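Local coordinates for protein putative thiosugar synthase (Amycolatopsis orientalis, PDB 4N6F) that probably builds a 2-thiosugar by attaching a hexose phosphate covalently and taking sulphur from a carrier protein, on a TIM barrel of the thiazole synthase (ThiG) family, at residues L27-E31 against V50-T54; T79-S85 against I106-D112; A97-R101 against E131-M137. One frame throughout, in Å; residues are numbered along the deposited sequence.

Contact 1 (L27-E31 against V50-T54); sequences LVGIE and VFITT. With F6R (fructose -6-phosphate), chain F.
The segments L27-E31 and V50-T54 run parallel, their end-to-end directions 11° apart. L27 and V28 are extended and end strand 26-28; V50 to I52 are strand too. The CA atoms of L27 and V50 are 6.5 Å apart, and those of E31 and I52 6.3 Å. This is too wide for direct backbone pairing, so two waters link the edges. One donates to V28 O (3.1 Å) and V50 O (2.9 Å) and accepts from I52 N (2.8 Å). The other accepts from V28 N (2.9 Å) and donates to V50 O (2.8 Å). G29 centres an inverse gamma turn (phi/psi -84/84).

I52 (chi1 m, chi2 t) points across the gap, with CD1 3.5 Å from V28 O. I30 (p, t) brings CD1 to 3.6 Å from both F51 CE1 and I52 O. L27 CD2 meets V50 CG2 at 3.4 Å. E31 (chi1 p) sets OE1 3.8 Å from I52 CG2 and 2.7 Å from O2 of the bound fructose 6-phosphate. A side chain on G29 would clash with that O2. E31 OE2 is hydrogen-bonded to T83 and S85.

The contact closes a TIM barrel between its first two strands and brings G29 and E31 to the sugar pocket. Strand 26-28 pairs on its other edge with strand 213-216, and strand 50-52 with strand 79-83. V28 and I30 pack on helix 36-46, while F51 lies against helix 60-70.

Contact 2 (T79-S85 against I106-D112); sequences TWIGTTS and IEILKLD. With F6R (fructose -6-phosphate), chain F.
This is direct parallel pairing of neighbouring barrel strands, 79-83 and 108-111, which helix 90-104 connects. Their axes approach to 4.4 Å and cross at -42°. G82 pairs with L109 (CA-CA 4.8 Å) and T83 with K110 (4.5 Å). The backbone hydrogen bonds are G82 N to I108 O (3.0 Å), K110 N to G82 O (2.7 Å) and T84 N to K110 O (3.1 Å). T84 OG1 (chi1 p) accepts from D112 N at 2.7 Å, extending the pairing past the strand ends. T83 OG1 accepts from S85 N (3.0 Å), which makes an ST turn.

T83 and K110 share one face of the sheet. L109 lies on the other, against A97 and L100 of helix 90-104. I81 CG2 meets I108 CG2 at 3.6 Å, and I106 CD1 reaches W80 CB at 4.2 Å, near the plane of the indole. K110 is extended through chi3, with chi4 m. Its NZ is bonded to C1 of fructose 6-phosphate (1.5 Å), beside an intact C2 carbonyl, as in a rearranged amino-ketone. D112 OD2 stands 3.1 Å from that C1, and D112 OD1 forms salt bridges with R114 and R162. T83 OG1 and S85 OG are both hydrogen-bonded to E31 OE2.

A right-handed beta-alpha-beta unit of a TIM barrel carries the sugar-bearing lysine K110 at the C-terminal end of its strand. The ThiG-family lysine probably forms a Schiff base first.

Contact 3 (A97-R101 against E131-M137); sequences ARILR and ELRAEGM
Salt bridges dominate this contact between helix 90-104 and the C-terminal end of helix 122-134. E135 (m, t) lies between two arginines. R98 NH2 is very close to E135 OE1 (2.4 Å), and R98 NE hydrogen-bonds to the same OE1 at 2.8 Å. R101 (t, t, p) gives NH1 to E135 OE2 at 2.7 Å and NH2 to that oxygen at 3.0 Å. R98 NH2 also reaches E131 OE1 at 3.1 Å.

Apolar packing lies beside the charges. A97 CB touches L132 CD1 at 3.8 Å and M137 SD at 3.9 Å. L100 CD2 is 4.4 Å from M137 CE. The CA atoms of A97 and L132 are 8.0 Å apart, those of R101 and M137 8.4 Å.

Backbone hydrogen bonds end helix 122-134 in a Schellman motif: M137 N to L132 O (3.2 Å) and G136 N to R133 O (2.9 Å). G136 has positive phi.

The charges link both helices on the outer side, while a largely buried apolar patch faces inward to L109.

Overall arrangement
All three contacts belong to one TIM barrel. Contact 1 closes along the chain before contact 2 opens, while the segments of contacts 2 and 3 alternate. The centres of contacts 1 and 2 are about 9 Å apart. Strands 50-52 and 79-83, neighbours in the sheet, join them, and both contacts touch the bound sugar. E31 OE2 meets K110 NZ at 2.6 Å, a salt bridge between the two contacts at the sugar site. Contact 3 lies in the outer helix layer, its centre about 10 Å from that of contact 2 and 19 Å from that of contact 1. L109 touches A97 and L100 there. Pocket, sheet and helices thus follow one another outward through this side of the barrel.

Contact 1 (L27-E31 against V50-T54)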
loop_
_atom_site.group_PDB
_atom_site.type_symbol
_atom_site.label_atom_id
_atom_site.label_comp_id
_atom_site.label_asym_id
_atom_site.label_seq_id
_atom_site.Cartn_x
_atom_site.Cartn_y
_atom_site.Cartn_z
ATOM N N LEU A 27 -7.056 4.389 12.617
ATOM C CA LEU A 27 -8.114 4.953 13.440
ATOM C C LEU A 27 -9.328 5.114 12.539
ATOM O O LEU A 27 -9.187 5.463 11.366
ATOM C CB LEU A 27 -7.710 6.311 14.016
ATOM C CG LEU A 27 -6.524 6.383 14.983
ATOM C CD1 LEU A 27 -6.171 7.828 15.289
ATOM C CD2 LEU A 27 -6.843 5.707 16.285
ATOM N N VAL A 28 -10.514 4.856 13.074
ATOM C CA VAL A 28 -11.741 4.995 12.304
ATOM C C VAL A 28 -12.593 6.107 12.884
ATOM O O VAL A 28 -12.990 6.056 14.051
ATOM C CB VAL A 28 -12.556 3.694 12.276
ATOM C CG1 VAL A 28 -13.782 3.872 11.394
ATOM C CG2 VAL A 28 -11.709 2.546 11.754
ATOM N N GLY A 29 -12.872 7.111 12.052
ATOM C CA GLY A 29 -13.641 8.269 12.468
ATOM C C GLY A 29 -15.107 7.926 12.352
ATOM O O GLY A 29 -15.747 8.241 11.348
ATOM N N ILE A 30 -15.623 7.281 13.393
ATOM C CA ILE A 30 -16.980 6.735 13.403
ATOM C C ILE A 30 -18.027 7.702 13.944
ATOM O O ILE A 30 -19.217 7.396 13.887
ATOM C CB ILE A 30 -17.081 5.467 14.294
ATOM C CG1 ILE A 30 -16.657 5.780 15.735
ATOM C CG2 ILE A 30 -16.250 4.327 13.722
ATOM C CD1 ILE A 30 -17.154 4.775 16.747
ATOM N N GLU A 31 -17.603 8.849 14.479
ATOM C CA GLU A 31 -18.489 9.641 15.348
ATOM C C GLU A 31 -19.833 10.037 14.705
ATOM O O GLU A 31 -20.806 10.255 15.422
ATOM C CB GLU A 31 -17.767 10.862 15.980
ATOM C CG GLU A 31 -17.130 11.877 15.032
ATOM C CD GLU A 31 -15.604 11.771 14.992
ATOM O OE1 GLU A 31 -15.108 10.746 14.486
ATOM O OE2 GLU A 31 -14.902 12.710 15.452
ATOM N N VAL A 50 -8.962 2.140 19.115
ATOM C CA VAL A 50 -9.416 3.425 19.635
ATOM C C VAL A 50 -10.910 3.570 19.330
ATOM O O VAL A 50 -11.336 3.357 18.205
ATOM C CB VAL A 50 -8.632 4.595 19.001
ATOM C CG1 VAL A 50 -9.266 5.936 19.343
ATOM C CG2 VAL A 50 -7.185 4.573 19.469
ATOM N N PHE A 51 -11.690 3.937 20.339
ATOM C CA PHE A 51 -13.125 4.119 20.196
ATOM C C PHE A 51 -13.429 5.596 20.355
ATOM O O PHE A 51 -13.349 6.130 21.451
ATOM C CB PHE A 51 -13.858 3.289 21.259
ATOM C CG PHE A 51 -15.350 3.470 21.259
ATOM C CD1 PHE A 51 -16.089 3.257 20.109
ATOM C CD2 PHE A 51 -16.020 3.847 22.422
ATOM C CE1 PHE A 51 -17.468 3.425 20.106
ATOM C CE2 PHE A 51 -17.400 4.023 22.424
ATOM C CZ PHE A 51 -18.125 3.807 21.259
ATOM N N ILE A 52 -13.771 6.254 19.270
ATOM C CA ILE A 52 -14.014 7.668 19.304
ATOM C C ILE A 52 -15.465 7.866 19.649
ATOM O O ILE A 52 -16.316 7.500 18.923
ATOM C CB ILE A 52 -13.667 8.343 17.983
ATOM C CG1 ILE A 52 -12.178 8.315 17.732
ATOM C CG2 ILE A 52 -14.133 9.771 17.992
ATOM C CD1 ILE A 52 -11.811 8.410 16.298
ATOM N N THR A 53 -15.712 8.438 20.803
ATOM C CA THR A 53 -17.007 8.432 21.389
ATOM C C THR A 53 -17.654 9.770 21.635
ATOM O O THR A 53 -17.028 10.721 21.993
ATOM C CB THR A 53 -17.024 7.600 22.657
ATOM O OG1 THR A 53 -18.370 7.351 23.026
ATOM C CG2 THR A 53 -16.345 8.299 23.754
ATOM N N THR A 54 -18.950 9.784 21.407
ATOM C CA THR A 54 -19.841 10.892 21.675
ATOM C C THR A 54 -20.810 10.585 22.822
ATOM O O THR A 54 -21.826 11.195 22.951
ATOM C CB THR A 54 -20.625 11.298 20.414
ATOM O OG1 THR A 54 -21.293 10.166 19.886
ATOM C CG2 THR A 54 -19.699 11.786 19.357
HETATM C C1 F6R F . -12.583 14.073 13.126
HETATM C C2 F6R F . -13.305 13.120 12.214
HETATM C C3 F6R F . -13.622 13.457 10.778
HETATM C C4 F6R F . -12.338 13.311 9.958
HETATM C C5 F6R F . -12.632 13.241 8.457
HETATM C C6 F6R F . -11.498 12.570 7.708
HETATM O O2 F6R F . -13.608 11.997 12.620
HETATM O O3 F6R F . -14.179 14.763 10.587
HETATM O O4 F6R F . -11.481 14.436 10.210
HETATM O O5 F6R F . -13.831 12.517 8.192
HETATM O O6 F6R F . -11.756 12.683 6.313
HETATM P P F6R F . -12.347 11.493 5.432
HETATM O O1P F6R F . -13.799 11.477 5.805
HETATM O O2P F6R F . -11.613 10.240 5.828
HETATM O O3P F6R F . -11.991 11.951 4.046
HETATM O O HOH W 1 -13.442 4.909 16.845
HETATM O O HOH W 2 -10.169 3.620 15.727
#

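Contact 2 (T79-S85 against I106-D112)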
loop_
_atom_site.group_PDB
_atom_site.type_symbol
_atom_site.label_atom_id
_atom_site.label_comp_id
_atom_site.label_asym_id
_atom_site.label_seq_id
_atom_site.Cartn_x
_atom_site.Cartn_y
_atom_site.Cartn_z
ATOM N N THR A 79 -9.219 1.979 23.749
ATOM C CA THR A 79 -9.045 3.260 24.423
ATOM C C THR A 79 -10.149 4.195 23.951
ATOM O O THR A 79 -10.336 4.386 22.741
ATOM C CB THR A 79 -7.677 3.882 24.102
ATOM O OG1 THR A 79 -6.647 3.008 24.565
ATOM C CG2 THR A 79 -7.521 5.239 24.776
ATOM N N TRP A 80 -10.881 4.776 24.894
ATOM C CA TRP A 80 -11.969 5.697 24.561
ATOM C C TRP A 80 -11.443 7.114 24.482
ATOM O O TRP A 80 -10.746 7.572 25.383
ATOM C CB TRP A 80 -13.092 5.645 25.617
ATOM C CG TRP A 80 -13.863 4.353 25.653
ATOM C CD1 TRP A 80 -13.378 3.102 25.438
ATOM C CD2 TRP A 80 -15.253 4.199 25.957
ATOM N NE1 TRP A 80 -14.386 2.171 25.568
ATOM C CE2 TRP A 80 -15.547 2.823 25.889
ATOM C CE3 TRP A 80 -16.279 5.093 26.274
ATOM C CZ2 TRP A 80 -16.826 2.314 26.134
ATOM C CZ3 TRP A 80 -17.550 4.589 26.518
ATOM C CH2 TRP A 80 -17.812 3.210 26.442
ATOM N N ILE A 81 -11.777 7.818 23.409
ATOM C CA ILE A 81 -11.380 9.210 23.302
ATOM C C ILE A 81 -12.564 10.053 22.855
ATOM O O ILE A 81 -13.382 9.620 22.047
ATOM C CB ILE A 81 -10.153 9.403 22.363
ATOM C CG1 ILE A 81 -10.509 9.240 20.882
ATOM C CG2 ILE A 81 -9.042 8.429 22.740
ATOM C CD1 ILE A 81 -9.455 9.836 19.974
ATOM N N GLY A 82 -12.658 11.257 23.396
ATOM C CA GLY A 82 -13.719 12.168 23.008
ATOM C C GLY A 82 -13.379 12.927 21.754
ATOM O O GLY A 82 -12.266 12.828 21.223
ATOM N N THR A 83 -14.342 13.704 21.288
ATOM C CA THR A 83 -14.175 14.497 20.088
ATOM C C THR A 83 -14.895 15.849 20.200
ATOM O O THR A 83 -15.881 15.977 20.936
ATOM C CB THR A 83 -14.676 13.733 18.847
ATOM O OG1 THR A 83 -14.578 14.580 17.702
ATOM C CG2 THR A 83 -16.126 13.291 19.020
ATOM N N THR A 84 -14.378 16.845 19.478
ATOM C CA THR A 84 -15.035 18.145 19.337
ATOM C C THR A 84 -15.464 18.405 17.887
ATOM O O THR A 84 -15.799 19.540 17.533
ATOM C CB THR A 84 -14.104 19.303 19.749
ATOM O OG1 THR A 84 -13.031 19.407 18.808
ATOM C CG2 THR A 84 -13.538 19.105 21.146
ATOM N N SER A 85 -15.466 17.369 17.044
ATOM C CA SER A 85 -15.734 17.557 15.607
ATOM C C SER A 85 -17.168 18.015 15.278
ATOM O O SER A 85 -17.419 18.496 14.176
ATOM C CB SER A 85 -15.393 16.293 14.810
ATOM O OG SER A 85 -16.288 15.239 15.097
ATOM N N ILE A 106 -13.254 11.360 30.805
ATOM C CA ILE A 106 -12.355 11.114 29.675
ATOM C C ILE A 106 -11.493 12.355 29.457
ATOM O O ILE A 106 -12.012 13.459 29.288
ATOM C CB ILE A 106 -13.139 10.775 28.396
ATOM C CG1 ILE A 106 -13.682 9.346 28.496
ATOM C CG2 ILE A 106 -12.259 10.903 27.159
ATOM C CD1 ILE A 106 -14.721 9.010 27.449
ATOM N N GLU A 107 -10.177 12.160 29.460
ATOM C CA GLU A 107 -9.215 13.260 29.336
ATOM C C GLU A 107 -8.467 13.276 27.997
ATOM O O GLU A 107 -7.725 14.209 27.725
ATOM C CB GLU A 107 -8.222 13.231 30.512
ATOM C CG GLU A 107 -8.739 13.961 31.757
ATOM C CD GLU A 107 -8.022 13.575 33.048
ATOM O OE1 GLU A 107 -7.866 12.361 33.324
ATOM O OE2 GLU A 107 -7.631 14.490 33.806
ATOM N N ILE A 108 -8.655 12.260 27.162
ATOM C CA ILE A 108 -8.025 12.241 25.845
ATOM C C ILE A 108 -9.023 12.702 24.793
ATOM O O ILE A 108 -10.144 12.176 24.719
ATOM C CB ILE A 108 -7.523 10.841 25.471
ATOM C CG1 ILE A 108 -6.601 10.298 26.557
ATOM C CG2 ILE A 108 -6.797 10.878 24.128
ATOM C CD1 ILE A 108 -6.378 8.808 26.438
ATOM N N LEU A 109 -8.588 13.637 23.952
ATOM C CA LEU A 109 -9.483 14.387 23.094
ATOM C C LEU A 109 -9.019 14.515 21.649
ATOM O O LEU A 109 -7.907 14.985 21.369
ATOM C CB LEU A 109 -9.672 15.791 23.672
ATOM C CG LEU A 109 -10.703 16.671 22.951
ATOM C CD1 LEU A 109 -12.121 16.201 23.278
ATOM C CD2 LEU A 109 -10.523 18.132 23.332
ATOM N N LYS A 110 -9.900 14.110 20.738
ATOM C CA LYS A 110 -9.752 14.383 19.318
ATOM C C LYS A 110 -10.231 15.795 19.136
ATOM O O LYS A 110 -11.423 16.068 19.204
ATOM C CB LYS A 110 -10.539 13.338 18.519
ATOM C CG LYS A 110 -10.629 13.582 17.030
ATOM C CD LYS A 110 -11.396 12.451 16.355
ATOM C CE LYS A 110 -11.509 12.617 14.839
ATOM N NZ LYS A 110 -12.579 13.579 14.529
ATOM N N LEU A 111 -9.293 16.719 18.969
ATOM C CA LEU A 111 -9.607 18.141 18.954
ATOM C C LEU A 111 -9.718 18.631 17.530
ATOM O O LEU A 111 -8.756 18.546 16.753
ATOM C CB LEU A 111 -8.529 18.928 19.693
ATOM C CG LEU A 111 -8.648 20.454 19.671
ATOM C CD1 LEU A 111 -9.922 20.920 20.361
ATOM C CD2 LEU A 111 -7.422 21.065 20.326
ATOM N N ASP A 112 -10.901 19.140 17.196
ATOM C CA ASP A 112 -11.199 19.671 15.878
ATOM C C ASP A 112 -11.809 21.069 16.029
ATOM O O ASP A 112 -12.791 21.256 16.764
ATOM C CB ASP A 112 -12.182 18.748 15.154
ATOM C CG ASP A 112 -11.522 17.486 14.631
ATOM O OD1 ASP A 112 -10.656 17.590 13.754
ATOM O OD2 ASP A 112 -11.881 16.374 15.078
HETATM C C1 F6R F . -12.583 14.073 13.126
HETATM C C2 F6R F . -13.305 13.120 12.214
HETATM C C3 F6R F . -13.622 13.457 10.778
HETATM C C4 F6R F . -12.338 13.311 9.958
HETATM C C5 F6R F . -12.632 13.241 8.457
HETATM C C6 F6R F . -11.498 12.570 7.708
HETATM O O2 F6R F . -13.608 11.997 12.620
HETATM O O3 F6R F . -14.179 14.763 10.587
HETATM O O4 F6R F . -11.481 14.436 10.210
HETATM O O5 F6R F . -13.831 12.517 8.192
HETATM O O6 F6R F . -11.756 12.683 6.313
HETATM P P F6R F . -12.347 11.493 5.432
HETATM O O1P F6R F . -13.799 11.477 5.805
HETATM O O2P F6R F . -11.613 10.240 5.828
HETATM O O3P F6R F . -11.991 11.951 4.046
#

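Contact 3 (A97-R101 against E131-M137)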
loop_
_atom_site.group_PDB
_atom_site.type_symbol
_atom_site.label_atom_id
_atom_site.label_comp_id
_atom_site.label_asym_id
_atom_site.label_seq_id
_atom_site.Cartn_x
_atom_site.Cartn_y
_atom_site.Cartn_z
ATOM N N ALA A 97 -15.243 19.825 25.240
ATOM C CA ALA A 97 -14.129 19.147 25.897
ATOM C C ALA A 97 -14.257 19.142 27.414
ATOM O O ALA A 97 -13.976 18.127 28.052
ATOM C CB ALA A 97 -12.816 19.799 25.490
ATOM N N ARG A 98 -14.650 20.279 27.992
ATOM C CA ARG A 98 -14.840 20.369 29.450
ATOM C C ARG A 98 -15.984 19.484 29.944
ATOM O O ARG A 98 -15.864 18.847 30.990
ATOM C CB ARG A 98 -15.078 21.815 29.916
ATOM C CG ARG A 98 -13.815 22.601 30.246
ATOM C CD ARG A 98 -13.561 23.723 29.254
ATOM N NE ARG A 98 -12.422 24.552 29.643
ATOM C CZ ARG A 98 -12.184 25.787 29.198
ATOM N NH1 ARG A 98 -13.013 26.377 28.345
ATOM N NH2 ARG A 98 -11.107 26.444 29.620
ATOM N N ILE A 99 -17.088 19.451 29.199
ATOM C CA ILE A 99 -18.222 18.583 29.551
ATOM C C ILE A 99 -17.820 17.115 29.450
ATOM O O ILE A 99 -18.102 16.328 30.352
ATOM C CB ILE A 99 -19.480 18.867 28.684
ATOM C CG1 ILE A 99 -20.313 20.004 29.302
ATOM C CG2 ILE A 99 -20.366 17.627 28.569
ATOM C CD1 ILE A 99 -19.762 21.400 29.087
ATOM N N LEU A 100 -17.164 16.762 28.348
ATOM C CA LEU A 100 -16.641 15.414 28.144
ATOM C C LEU A 100 -15.850 14.901 29.351
ATOM O O LEU A 100 -16.032 13.765 29.789
ATOM C CB LEU A 100 -15.737 15.397 26.911
ATOM C CG LEU A 100 -14.833 14.170 26.766
ATOM C CD1 LEU A 100 -15.661 12.968 26.333
ATOM C CD2 LEU A 100 -13.701 14.450 25.790
ATOM N N ARG A 101 -14.951 15.738 29.861
ATOM C CA ARG A 101 -14.115 15.383 31.004
ATOM C C ARG A 101 -14.943 15.261 32.282
ATOM O O ARG A 101 -14.822 14.285 33.010
ATOM C CB ARG A 101 -13.011 16.434 31.190
ATOM C CG ARG A 101 -12.085 16.198 32.378
ATOM C CD ARG A 101 -11.176 17.397 32.592
ATOM N NE ARG A 101 -11.959 18.616 32.833
ATOM C CZ ARG A 101 -11.607 19.850 32.462
ATOM N NH1 ARG A 101 -10.465 20.078 31.815
ATOM N NH2 ARG A 101 -12.413 20.873 32.734
ATOM N N GLU A 131 -5.306 26.313 25.780
ATOM C CA GLU A 131 -6.282 26.444 26.864
ATOM C C GLU A 131 -6.621 25.080 27.468
ATOM O O GLU A 131 -6.681 24.936 28.691
ATOM C CB GLU A 131 -7.541 27.135 26.356
ATOM C CG GLU A 131 -8.376 27.777 27.443
ATOM C CD GLU A 131 -9.495 28.628 26.868
ATOM O OE1 GLU A 131 -10.663 28.382 27.239
ATOM O OE2 GLU A 131 -9.208 29.521 26.033
ATOM N N LEU A 132 -6.829 24.072 26.620
ATOM C CA LEU A 132 -7.118 22.720 27.127
ATOM C C LEU A 132 -5.915 22.052 27.781
ATOM O O LEU A 132 -6.082 21.292 28.731
ATOM C CB LEU A 132 -7.709 21.840 26.030
ATOM C CG LEU A 132 -9.123 22.268 25.614
ATOM C CD1 LEU A 132 -9.625 21.465 24.430
ATOM C CD2 LEU A 132 -10.107 22.156 26.771
ATOM N N ARG A 133 -4.708 22.351 27.295
ATOM C CA ARG A 133 -3.473 21.828 27.907
ATOM C C ARG A 133 -3.246 22.381 29.309
ATOM O O ARG A 133 -2.742 21.663 30.183
ATOM C CB ARG A 133 -2.244 22.125 27.033
ATOM C CG ARG A 133 -2.083 21.197 25.829
ATOM C CD ARG A 133 -1.873 19.751 26.240
ATOM N NE ARG A 133 -0.712 19.609 27.111
ATOM C CZ ARG A 133 -0.546 18.673 28.047
ATOM N NH1 ARG A 133 0.570 18.654 28.772
ATOM N NH2 ARG A 133 -1.483 17.760 28.280
ATOM N N ALA A 134 -3.620 23.643 29.533
ATOM C CA ALA A 134 -3.518 24.255 30.873
ATOM C C ALA A 134 -4.360 23.508 31.901
ATOM O O ALA A 134 -4.037 23.498 33.084
ATOM C CB ALA A 134 -3.925 25.722 30.833
ATOM N N GLU A 135 -5.434 22.874 31.443
ATOM C CA GLU A 135 -6.266 22.036 32.311
ATOM C C GLU A 135 -5.889 20.546 32.325
ATOM O O GLU A 135 -6.639 19.724 32.837
ATOM C CB GLU A 135 -7.719 22.169 31.902
ATOM C CG GLU A 135 -8.233 23.590 31.989
ATOM C CD GLU A 135 -9.625 23.709 31.427
ATOM O OE1 GLU A 135 -9.921 24.745 30.803
ATOM O OE2 GLU A 135 -10.419 22.761 31.591
ATOM N N GLY A 136 -4.736 20.198 31.767
ATOM C CA GLY A 136 -4.276 18.807 31.774
ATOM C C GLY A 136 -4.994 17.837 30.842
ATOM O O GLY A 136 -4.874 16.623 31.008
ATOM N N MET A 137 -5.731 18.341 29.857
ATOM C CA MET A 137 -6.291 17.456 28.834
ATOM C C MET A 137 -5.192 16.965 27.884
ATOM O O MET A 137 -4.218 17.675 27.610
ATOM C CB MET A 137 -7.397 18.147 28.045
ATOM C CG MET A 137 -8.643 18.429 28.865
ATOM S SD MET A 137 -10.157 18.313 27.896
ATOM C CE MET A 137 -10.428 16.546 27.936
#